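Local coordinates for protein thiamine pyrophosphokinase (PDB 1IG0) that works as a homodimer to transfer pyrophosphate from ATP to thiamine, and is the only yeast enzyme able to make thiamine diphosphate, at residues Pro183-Leu189 and Tyr215-Met221; Leu30-Asn34 and Ile58-His62; Asp225-Lys231 and Asp303-Glu309. Residues are numbered along the deposited sequence.

In the fold
Along the chain the three contacts follow in series: contact 2 closes before contact 1 opens, and contact 1 before contact 3. Contacts 1 and 3, about 12 Å apart between centres, belong to one mixed sheet: parallel strands 184-189 and 216-221 are followed by 225-230 and then 304-310, which run antiparallel to their neighbours, so the sheet passes from the alpha/beta catalytic part towards the C-terminal beta region. Contact 2 lies on one face of this sheet, about 10 Å from contact 1 and 18 Å from contact 3 between centres. There Ile-31 and Ile-58 meet Met-221, while Leu-30 reaches Phe-228. The sheet thus joins the two regions, and contact 2 covers part of it.

Contact 1 of 3, residues Pro183-Leu189 and Tyr215-Met221; sequences PISLLAL and YFKLCYM
Strands 184-189 and 216-221 run parallel, Pro-183 and Tyr-215 leading into them, their axes approaching to 4.7 Å at 19°, with Ile-184 opposite Phe-216, Leu-186 opposite Leu-218 and Ala-188 opposite Tyr-220. Residues 184, 186 and 188 use both backbone polar groups across the gap: Ile-184 N to Tyr-215 O (2.9 Å), Lys-217 N to Ile-184 O (3.0 Å), Leu-186 N to Lys-217 O (2.9 Å), Cys-219 N to Leu-186 O (3.0 Å), Ala-188 N to Cys-219 O (2.9 Å) and Met-221 N to Ala-188 O (3.1 Å). On their face, Ile-184 (mt) lays CD1 over the Phe-216 ring, and Leu-186 CD2 lies 3.7 Å from Leu-218 CD1; branched apolar chains fill this buried layer. The polar tips look elsewhere: Lys-217 NZ to Glu-37, Tyr-215 OH to Ser-135, Tyr-220 OH to Ser-202. The backbones of Ser-185 and Leu-187 point away, bonding to Asn-38, Thr-40 and Leu-42 of strand 38-43. The pair belongs to a beta-alpha-beta unit whose connecting helix 196-212, with helix 126-139, packs on the Phe-216 face.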
loop_
_atom_site.group_PDB
_atom_site.type_symbol
_atom_site.label_atom_id
_atom_site.label_comp_id
_atom_site.label_asym_id
_atom_site.label_seq_id
_atom_site.Cartn_x
_atom_site.Cartn_y
_atom_site.Cartn_z
ATOM N N PRO B 183 -22.337 -17.071 -4.271
ATOM C CA PRO B 183 -21.072 -16.338 -4.180
ATOM C C PRO B 183 -20.986 -15.191 -5.180
ATOM O O PRO B 183 -21.584 -15.248 -6.253
ATOM C CB PRO B 183 -20.030 -17.416 -4.461
ATOM C CG PRO B 183 -20.686 -18.659 -3.939
ATOM C CD PRO B 183 -22.092 -18.510 -4.464
ATOM N N ILE B 184 -20.240 -14.154 -4.819
ATOM C CA ILE B 184 -20.060 -13.001 -5.690
ATOM C C ILE B 184 -18.575 -12.788 -5.946
ATOM O O ILE B 184 -17.840 -12.355 -5.056
ATOM C CB ILE B 184 -20.632 -11.712 -5.059
ATOM C CG1 ILE B 184 -22.132 -11.871 -4.809
ATOM C CG2 ILE B 184 -20.379 -10.523 -5.981
ATOM C CD1 ILE B 184 -22.767 -10.674 -4.112
ATOM N N SER B 185 -18.133 -13.111 -7.156
ATOM C CA SER B 185 -16.735 -12.927 -7.524
ATOM C C SER B 185 -16.552 -11.440 -7.807
ATOM O O SER B 185 -17.088 -10.913 -8.783
ATOM C CB SER B 185 -16.392 -13.749 -8.766
ATOM O OG SER B 185 -15.014 -13.635 -9.076
ATOM N N LEU B 186 -15.793 -10.771 -6.945
ATOM C CA LEU B 186 -15.567 -9.336 -7.068
ATOM C C LEU B 186 -14.128 -8.964 -7.421
ATOM O O LEU B 186 -13.198 -9.251 -6.668
ATOM C CB LEU B 186 -15.971 -8.659 -5.755
ATOM C CG LEU B 186 -15.815 -7.147 -5.594
ATOM C CD1 LEU B 186 -16.712 -6.418 -6.584
ATOM C CD2 LEU B 186 -16.167 -6.763 -4.161
ATOM N N LEU B 187 -13.955 -8.324 -8.574
ATOM C CA LEU B 187 -12.639 -7.888 -9.026
ATOM C C LEU B 187 -12.632 -6.365 -8.965
ATOM O O LEU B 187 -13.480 -5.713 -9.572
ATOM C CB LEU B 187 -12.384 -8.362 -10.461
ATOM C CG LEU B 187 -10.970 -8.154 -11.011
ATOM C CD1 LEU B 187 -9.970 -8.952 -10.180
ATOM C CD2 LEU B 187 -10.919 -8.594 -12.467
ATOM N N ALA B 188 -11.678 -5.798 -8.233
ATOM C CA ALA B 188 -11.611 -4.348 -8.083
ATOM C C ALA B 188 -10.415 -3.683 -8.754
ATOM O O ALA B 188 -9.291 -4.184 -8.702
ATOM C CB ALA B 188 -11.639 -3.982 -6.602
ATOM N N LEU B 189 -10.678 -2.537 -9.374
ATOM C CA LEU B 189 -9.654 -1.755 -10.053
ATOM C C LEU B 189 -9.516 -0.397 -9.367
ATOM O O LEU B 189 -10.512 0.202 -8.961
ATOM C CB LEU B 189 -10.035 -1.534 -11.522
ATOM C CG LEU B 189 -10.125 -2.738 -12.464
ATOM C CD1 LEU B 189 -10.702 -2.298 -13.808
ATOM C CD2 LEU B 189 -8.745 -3.352 -12.653
ATOM N N TYR B 215 -19.818 -14.341 1.501
ATOM C CA TYR B 215 -20.190 -14.769 0.156
ATOM C C TYR B 215 -19.392 -14.012 -0.902
ATOM O O TYR B 215 -19.319 -14.433 -2.058
ATOM C CB TYR B 215 -21.697 -14.601 -0.069
ATOM C CG TYR B 215 -22.257 -13.270 0.365
ATOM C CD1 TYR B 215 -22.208 -12.159 -0.477
ATOM C CD2 TYR B 215 -22.830 -13.115 1.628
ATOM C CE1 TYR B 215 -22.716 -10.929 -0.073
ATOM C CE2 TYR B 215 -23.338 -11.887 2.044
ATOM C CZ TYR B 215 -23.277 -10.799 1.189
ATOM O OH TYR B 215 -23.766 -9.580 1.600
ATOM N N PHE B 216 -18.787 -12.896 -0.500
ATOM C CA PHE B 216 -17.965 -12.101 -1.405
ATOM C C PHE B 216 -16.592 -12.745 -1.547
ATOM O O PHE B 216 -16.063 -13.318 -0.594
ATOM C CB PHE B 216 -17.747 -10.682 -0.865
ATOM C CG PHE B 216 -18.835 -9.706 -1.214
ATOM C CD1 PHE B 216 -19.718 -9.251 -0.240
ATOM C CD2 PHE B 216 -18.944 -9.202 -2.508
ATOM C CE1 PHE B 216 -20.695 -8.303 -0.548
ATOM C CE2 PHE B 216 -19.916 -8.254 -2.829
ATOM C CZ PHE B 216 -20.793 -7.802 -1.846
ATOM N N LYS B 217 -16.024 -12.642 -2.742
ATOM C CA LYS B 217 -14.693 -13.161 -3.023
ATOM C C LYS B 217 -13.990 -12.001 -3.712
ATOM O O LYS B 217 -14.016 -11.874 -4.937
ATOM C CB LYS B 217 -14.754 -14.368 -3.958
ATOM C CG LYS B 217 -15.652 -15.497 -3.477
ATOM C CD LYS B 217 -15.444 -16.740 -4.330
ATOM C CE LYS B 217 -15.598 -16.423 -5.811
ATOM N NZ LYS B 217 -15.096 -17.529 -6.671
ATOM N N LEU B 218 -13.374 -11.148 -2.902
ATOM C CA LEU B 218 -12.695 -9.960 -3.393
ATOM C C LEU B 218 -11.230 -10.130 -3.770
ATOM O O LEU B 218 -10.458 -10.790 -3.074
ATOM C CB LEU B 218 -12.819 -8.840 -2.354
ATOM C CG LEU B 218 -12.005 -7.559 -2.565
ATOM C CD1 LEU B 218 -12.443 -6.852 -3.840
ATOM C CD2 LEU B 218 -12.188 -6.646 -1.362
ATOM N N CYS B 219 -10.856 -9.510 -4.883
ATOM C CA CYS B 219 -9.482 -9.545 -5.360
ATOM C C CYS B 219 -9.168 -8.236 -6.065
ATOM O O CYS B 219 -9.964 -7.750 -6.868
ATOM C CB CYS B 219 -9.265 -10.704 -6.336
ATOM S SG CYS B 219 -7.562 -10.837 -6.960
ATOM N N TYR B 220 -8.012 -7.662 -5.757
ATOM C CA TYR B 220 -7.607 -6.417 -6.386
ATOM C C TYR B 220 -6.653 -6.704 -7.522
ATOM O O TYR B 220 -5.783 -7.569 -7.410
ATOM C CB TYR B 220 -6.903 -5.489 -5.390
ATOM C CG TYR B 220 -7.787 -4.985 -4.280
ATOM C CD1 TYR B 220 -7.854 -5.650 -3.057
ATOM C CD2 TYR B 220 -8.585 -3.858 -4.463
ATOM C CE1 TYR B 220 -8.700 -5.204 -2.043
ATOM C CE2 TYR B 220 -9.431 -3.405 -3.458
ATOM C CZ TYR B 220 -9.485 -4.082 -2.251
ATOM O OH TYR B 220 -10.324 -3.638 -1.257
ATOM N N MET B 221 -6.834 -5.990 -8.623
ATOM C CA MET B 221 -5.952 -6.125 -9.766
ATOM C C MET B 221 -5.328 -4.756 -9.959
ATOM O O MET B 221 -6.030 -3.770 -10.183
ATOM C CB MET B 221 -6.715 -6.520 -11.026
ATOM C CG MET B 221 -5.818 -6.572 -12.253
ATOM S SD MET B 221 -6.668 -7.070 -13.756
ATOM C CE MET B 221 -6.600 -8.829 -13.617
#

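Contact 2 of 3, residues Leu30-Asn34 and Ile58-His62; sequences LIHPN and IWKLH
A loop without regular structure, 30-34, lies against the C-terminal end of helix 52-61, with CA of His-32 6.1 Å from that of Leu-61 and CA of Ile-31 7.0 Å from that of Ile-58. Leu-61 (mt) points toward the loop and sets CD2 over the face of the His-32 ring, 3.6 Å from its centroid, a CH-pi contact made with chi1 of His-32 at t. A second follows one residue on: Pro-33 CG sits over the His-62 ring, 3.8 Å from the centroid. Proline suits this place because its ring CH2 groups offer C-H bonds to the imidazole face. His-62 takes chi1 m and chi2 72°; ND1 donates to Ile-58 O (2.6 Å) across the helix end, while NE2 faces the loop and shares a water with Leu-30 O (2.8 Å to each). A second water donates to Leu-61 O (2.9 Å) and weakly to Pro-33 O (3.4 Å). On the side facing the sheet, Ile-31 and Ile-58, both mt, touch through CG2 and CG1 at 3.9 Å, branched chains that pack against Met-221. The arrangement is that of an alpha/beta fold, in which a helix and a loop pack together on one face of the central sheet.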
loop_
_atom_site.group_PDB
_atom_site.type_symbol
_atom_site.label_atom_id
_atom_site.label_comp_id
_atom_site.label_asym_id
_atom_site.label_seq_id
_atom_site.Cartn_x
_atom_site.Cartn_y
_atom_site.Cartn_z
ATOM N N LEU B 30 -9.678 -15.887 -9.916
ATOM C CA LEU B 30 -9.744 -14.580 -9.270
ATOM C C LEU B 30 -10.162 -13.539 -10.302
ATOM O O LEU B 30 -10.761 -12.518 -9.965
ATOM C CB LEU B 30 -8.378 -14.193 -8.690
ATOM C CG LEU B 30 -7.825 -15.017 -7.523
ATOM C CD1 LEU B 30 -6.383 -14.617 -7.258
ATOM C CD2 LEU B 30 -8.677 -14.803 -6.282
ATOM N N ILE B 31 -9.842 -13.816 -11.563
ATOM C CA ILE B 31 -10.157 -12.914 -12.664
ATOM C C ILE B 31 -11.319 -13.421 -13.512
ATOM O O ILE B 31 -12.148 -12.638 -13.973
ATOM C CB ILE B 31 -8.932 -12.730 -13.583
ATOM C CG1 ILE B 31 -7.752 -12.196 -12.770
ATOM C CG2 ILE B 31 -9.267 -11.777 -14.724
ATOM C CD1 ILE B 31 -6.439 -12.176 -13.531
ATOM N N HIS B 32 -11.368 -14.733 -13.719
ATOM C CA HIS B 32 -12.423 -15.346 -14.519
ATOM C C HIS B 32 -13.414 -16.075 -13.611
ATOM O O HIS B 32 -13.194 -17.224 -13.226
ATOM C CB HIS B 32 -11.795 -16.313 -15.535
ATOM C CG HIS B 32 -12.765 -16.897 -16.515
ATOM N ND1 HIS B 32 -12.374 -17.372 -17.749
ATOM C CD2 HIS B 32 -14.102 -17.106 -16.440
ATOM C CE1 HIS B 32 -13.426 -17.847 -18.392
ATOM N NE2 HIS B 32 -14.487 -17.697 -17.619
ATOM N N PRO B 33 -14.523 -15.404 -13.257
ATOM C CA PRO B 33 -15.573 -15.952 -12.392
ATOM C C PRO B 33 -16.098 -17.301 -12.881
ATOM O O PRO B 33 -16.105 -17.577 -14.081
ATOM C CB PRO B 33 -16.653 -14.874 -12.441
ATOM C CG PRO B 33 -15.869 -13.619 -12.650
ATOM C CD PRO B 33 -14.873 -14.042 -13.697
ATOM N N ASN B 34 -16.538 -18.138 -11.948
ATOM C CA ASN B 34 -17.073 -19.446 -12.302
ATOM C C ASN B 34 -18.502 -19.274 -12.809
ATOM O O ASN B 34 -19.209 -18.355 -12.396
ATOM C CB ASN B 34 -17.043 -20.379 -11.089
ATOM C CG ASN B 34 -15.634 -20.606 -10.566
ATOM O OD1 ASN B 34 -14.721 -20.925 -11.327
ATOM N ND2 ASN B 34 -15.455 -20.450 -9.258
ATOM N N ILE B 58 -11.932 -8.584 -19.113
ATOM C CA ILE B 58 -12.386 -8.617 -17.730
ATOM C C ILE B 58 -13.805 -8.065 -17.625
ATOM O O ILE B 58 -14.601 -8.517 -16.802
ATOM C CB ILE B 58 -11.440 -7.802 -16.824
ATOM C CG1 ILE B 58 -10.102 -8.537 -16.698
ATOM C CG2 ILE B 58 -12.077 -7.582 -15.461
ATOM C CD1 ILE B 58 -9.048 -7.771 -15.939
ATOM N N TRP B 59 -14.116 -7.085 -18.463
ATOM C CA TRP B 59 -15.448 -6.496 -18.464
ATOM C C TRP B 59 -16.454 -7.542 -18.942
ATOM O O TRP B 59 -17.518 -7.717 -18.349
ATOM C CB TRP B 59 -15.480 -5.268 -19.381
ATOM C CG TRP B 59 -16.801 -4.553 -19.403
ATOM C CD1 TRP B 59 -17.941 -4.950 -20.042
ATOM C CD2 TRP B 59 -17.116 -3.315 -18.752
ATOM N NE1 TRP B 59 -18.947 -4.035 -19.829
ATOM C CE2 TRP B 59 -18.469 -3.023 -19.038
ATOM C CE3 TRP B 59 -16.388 -2.427 -17.947
ATOM C CZ2 TRP B 59 -19.107 -1.874 -18.557
ATOM C CZ3 TRP B 59 -17.024 -1.281 -17.467
ATOM C CH2 TRP B 59 -18.373 -1.020 -17.772
ATOM N N LYS B 60 -16.102 -8.246 -20.012
ATOM C CA LYS B 60 -16.970 -9.274 -20.569
ATOM C C LYS B 60 -17.120 -10.460 -19.617
ATOM O O LYS B 60 -18.155 -11.128 -19.603
ATOM C CB LYS B 60 -16.412 -9.756 -21.913
ATOM C CG LYS B 60 -17.336 -10.696 -22.674
ATOM C CD LYS B 60 -16.762 -11.056 -24.040
ATOM C CE LYS B 60 -17.745 -11.883 -24.859
ATOM N NZ LYS B 60 -18.102 -13.161 -24.181
ATOM N N LEU B 61 -16.087 -10.716 -18.820
ATOM C CA LEU B 61 -16.102 -11.830 -17.876
ATOM C C LEU B 61 -16.895 -11.565 -16.601
ATOM O O LEU B 61 -17.131 -12.481 -15.812
ATOM C CB LEU B 61 -14.671 -12.225 -17.506
ATOM C CG LEU B 61 -13.868 -12.974 -18.568
ATOM C CD1 LEU B 61 -12.442 -13.179 -18.083
ATOM C CD2 LEU B 61 -14.535 -14.310 -18.857
ATOM N N HIS B 62 -17.300 -10.319 -16.390
ATOM C CA HIS B 62 -18.068 -9.984 -15.198
ATOM C C HIS B 62 -19.449 -9.459 -15.557
ATOM O O HIS B 62 -19.626 -8.782 -16.567
ATOM C CB HIS B 62 -17.307 -8.968 -14.345
ATOM C CG HIS B 62 -16.035 -9.509 -13.771
ATOM N ND1 HIS B 62 -14.918 -9.754 -14.539
ATOM C CD2 HIS B 62 -15.720 -9.905 -12.514
ATOM C CE1 HIS B 62 -13.970 -10.278 -13.782
ATOM N NE2 HIS B 62 -14.433 -10.381 -12.549
HETATM O O HOH W 1 -13.506 -11.889 -10.387
HETATM O O HOH W 2 -16.911 -15.272 -16.457
#

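Contact 3 of 3, residues Asp225-Lys231 and Asp303-Glu309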
loop_
_atom_site.group_PDB
_atom_site.type_symbol
_atom_site.label_atom_id
_atom_site.label_comp_id
_atom_site.label_asym_id
_atom_site.label_seq_id
_atom_site.Cartn_x
_atom_site.Cartn_y
_atom_site.Cartn_z
ATOM N N ASP B 225 0.038 -6.275 -9.396
ATOM C CA ASP B 225 -0.375 -7.378 -8.538
ATOM C C ASP B 225 -1.839 -7.772 -8.543
ATOM O O ASP B 225 -2.718 -7.062 -9.036
ATOM C CB ASP B 225 -0.026 -7.059 -7.079
ATOM C CG ASP B 225 1.438 -6.757 -6.872
ATOM O OD1 ASP B 225 2.227 -7.716 -6.758
ATOM O OD2 ASP B 225 1.797 -5.560 -6.822
ATOM N N LEU B 226 -2.058 -8.943 -7.961
ATOM C CA LEU B 226 -3.373 -9.501 -7.720
ATOM C C LEU B 226 -3.256 -9.569 -6.202
ATOM O O LEU B 226 -2.308 -10.156 -5.675
ATOM C CB LEU B 226 -3.516 -10.908 -8.303
ATOM C CG LEU B 226 -3.824 -11.032 -9.796
ATOM C CD1 LEU B 226 -3.928 -12.504 -10.169
ATOM C CD2 LEU B 226 -5.127 -10.314 -10.110
ATOM N N ILE B 227 -4.184 -8.939 -5.497
ATOM C CA ILE B 227 -4.130 -8.927 -4.045
ATOM C C ILE B 227 -5.421 -9.509 -3.512
ATOM O O ILE B 227 -6.507 -9.039 -3.850
ATOM C CB ILE B 227 -3.947 -7.486 -3.527
ATOM C CG1 ILE B 227 -2.729 -6.849 -4.204
ATOM C CG2 ILE B 227 -3.772 -7.487 -2.013
ATOM C CD1 ILE B 227 -2.585 -5.357 -3.948
ATOM N N PHE B 228 -5.299 -10.541 -2.686
ATOM C CA PHE B 228 -6.471 -11.199 -2.132
ATOM C C PHE B 228 -6.188 -11.839 -0.780
ATOM O O PHE B 228 -5.044 -11.885 -0.332
ATOM C CB PHE B 228 -6.976 -12.248 -3.123
ATOM C CG PHE B 228 -5.932 -13.248 -3.525
ATOM C CD1 PHE B 228 -5.881 -14.500 -2.924
ATOM C CD2 PHE B 228 -4.987 -12.931 -4.497
ATOM C CE1 PHE B 228 -4.902 -15.425 -3.286
ATOM C CE2 PHE B 228 -4.005 -13.849 -4.864
ATOM C CZ PHE B 228 -3.963 -15.098 -4.257
ATOM N N LEU B 229 -7.236 -12.340 -0.136
ATOM C CA LEU B 229 -7.083 -12.951 1.175
ATOM C C LEU B 229 -6.950 -14.464 1.131
ATOM O O LEU B 229 -7.623 -15.143 0.353
ATOM C CB LEU B 229 -8.259 -12.558 2.074
ATOM C CG LEU B 229 -8.177 -12.970 3.547
ATOM C CD1 LEU B 229 -8.915 -11.955 4.403
ATOM C CD2 LEU B 229 -8.753 -14.363 3.732
ATOM N N ILE B 230 -6.060 -14.974 1.977
ATOM C CA ILE B 230 -5.810 -16.402 2.102
ATOM C C ILE B 230 -6.379 -16.856 3.446
ATOM O O ILE B 230 -5.940 -16.399 4.502
ATOM C CB ILE B 230 -4.291 -16.701 2.062
ATOM C CG1 ILE B 230 -3.760 -16.496 0.640
ATOM C CG2 ILE B 230 -4.015 -18.112 2.561
ATOM C CD1 ILE B 230 -4.390 -17.412 -0.389
ATOM N N LYS B 231 -7.368 -17.742 3.404
ATOM C CA LYS B 231 -7.984 -18.243 4.627
ATOM C C LYS B 231 -6.999 -19.085 5.435
ATOM O O LYS B 231 -6.138 -19.772 4.886
ATOM C CB LYS B 231 -9.227 -19.073 4.299
ATOM C CG LYS B 231 -10.394 -18.280 3.706
ATOM C CD LYS B 231 -11.383 -17.793 4.765
ATOM C CE LYS B 231 -11.047 -16.413 5.328
ATOM N NZ LYS B 231 -12.019 -15.990 6.393
ATOM N N ASP B 303 -6.095 -15.596 8.973
ATOM C CA ASP B 303 -6.131 -15.170 7.577
ATOM C C ASP B 303 -5.008 -14.176 7.315
ATOM O O ASP B 303 -4.642 -13.394 8.193
ATOM C CB ASP B 303 -7.462 -14.491 7.232
ATOM C CG ASP B 303 -8.659 -15.399 7.429
ATOM O OD1 ASP B 303 -8.485 -16.635 7.425
ATOM O OD2 ASP B 303 -9.781 -14.866 7.568
ATOM N N ILE B 304 -4.457 -14.213 6.108
ATOM C CA ILE B 304 -3.402 -13.284 5.732
ATOM C C ILE B 304 -3.664 -12.792 4.317
ATOM O O ILE B 304 -4.472 -13.371 3.590
ATOM C CB ILE B 304 -2.000 -13.937 5.761
ATOM C CG1 ILE B 304 -1.891 -14.998 4.664
ATOM C CG2 ILE B 304 -1.734 -14.542 7.130
ATOM C CD1 ILE B 304 -0.451 -15.363 4.320
ATOM N N ILE B 305 -2.984 -11.719 3.932
ATOM C CA ILE B 305 -3.135 -11.169 2.594
ATOM C C ILE B 305 -1.990 -11.677 1.731
ATOM O O ILE B 305 -0.844 -11.729 2.176
ATOM C CB ILE B 305 -3.087 -9.629 2.603
ATOM C CG1 ILE B 305 -4.144 -9.079 3.566
ATOM C CG2 ILE B 305 -3.314 -9.095 1.193
ATOM C CD1 ILE B 305 -5.571 -9.487 3.229
ATOM N N LEU B 306 -2.306 -12.057 0.500
ATOM C CA LEU B 306 -1.298 -12.547 -0.424
ATOM C C LEU B 306 -1.309 -11.670 -1.662
ATOM O O LEU B 306 -2.370 -11.296 -2.164
ATOM C CB LEU B 306 -1.598 -13.993 -0.827
ATOM C CG LEU B 306 -0.593 -14.671 -1.758
ATOM C CD1 LEU B 306 0.679 -14.989 -0.994
ATOM C CD2 LEU B 306 -1.198 -15.941 -2.316
ATOM N N ASN B 307 -0.124 -11.315 -2.136
ATOM C CA ASN B 307 -0.029 -10.519 -3.343
ATOM C C ASN B 307 0.738 -11.388 -4.324
ATOM O O ASN B 307 1.753 -11.994 -3.973
ATOM C CB ASN B 307 0.709 -9.199 -3.084
ATOM C CG ASN B 307 2.217 -9.346 -3.130
ATOM O OD1 ASN B 307 2.844 -9.129 -4.169
ATOM N ND2 ASN B 307 2.807 -9.721 -2.003
ATOM N N VAL B 308 0.224 -11.486 -5.541
ATOM C CA VAL B 308 0.870 -12.282 -6.567
ATOM C C VAL B 308 1.193 -11.364 -7.727
ATOM O O VAL B 308 0.295 -10.821 -8.372
ATOM C CB VAL B 308 -0.043 -13.426 -7.057
ATOM C CG1 VAL B 308 0.634 -14.182 -8.194
ATOM C CG2 VAL B 308 -0.353 -14.371 -5.904
ATOM N N GLU B 309 2.482 -11.175 -7.976
ATOM C CA GLU B 309 2.914 -10.315 -9.059
ATOM C C GLU B 309 2.429 -10.880 -10.382
ATOM O O GLU B 309 2.559 -12.077 -10.642
ATOM C CB GLU B 309 4.437 -10.192 -9.066
ATOM C CG GLU B 309 4.996 -9.481 -10.285
ATOM C CD GLU B 309 6.488 -9.254 -10.186
ATOM O OE1 GLU B 309 7.199 -10.178 -9.739
ATOM O OE2 GLU B 309 6.947 -8.156 -10.565
#
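Phe-228 swings its ring (chi1 p) across to the neighbouring strand, bringing CZ to 3.5 Å from Leu-306 CD2 and its edge to Val-308, with CE2 3.8 Å from CG2. On this face of the sheet Ile-230 CG1 meets Leu-306 CB at 3.6 Å; Ile-230, Ile-304 and Val-308 are beta-branched, which suits an extended backbone. Strands 225-230 and 304-309 form an antiparallel pair in the large mixed sheet; 225-230 also pairs antiparallel with 216-221, the last parallel strand. The hydrogen-bonded pairs are Leu-226 with Val-308, Phe-228 with Leu-306 and Ile-230 with Ile-304; each is bonded both ways, with Ile-230 N to Ile-304 O shortest at 2.8 Å. On the other face, Ile-227 CG2 packs 3.6 Å from Ile-305 CG2, and Ile-305 also touches Leu-206 and Tyr-207 of helix 196-212. Past the strand end, Lys-231 NZ forms a salt bridge with Asp-303 OD2 (2.8 Å) and also bonds Ser-210. At the opposite end, on the dimer interface, Asp-225 OD2 accepts a hydrogen bond from Phe-196 N of the second subunit.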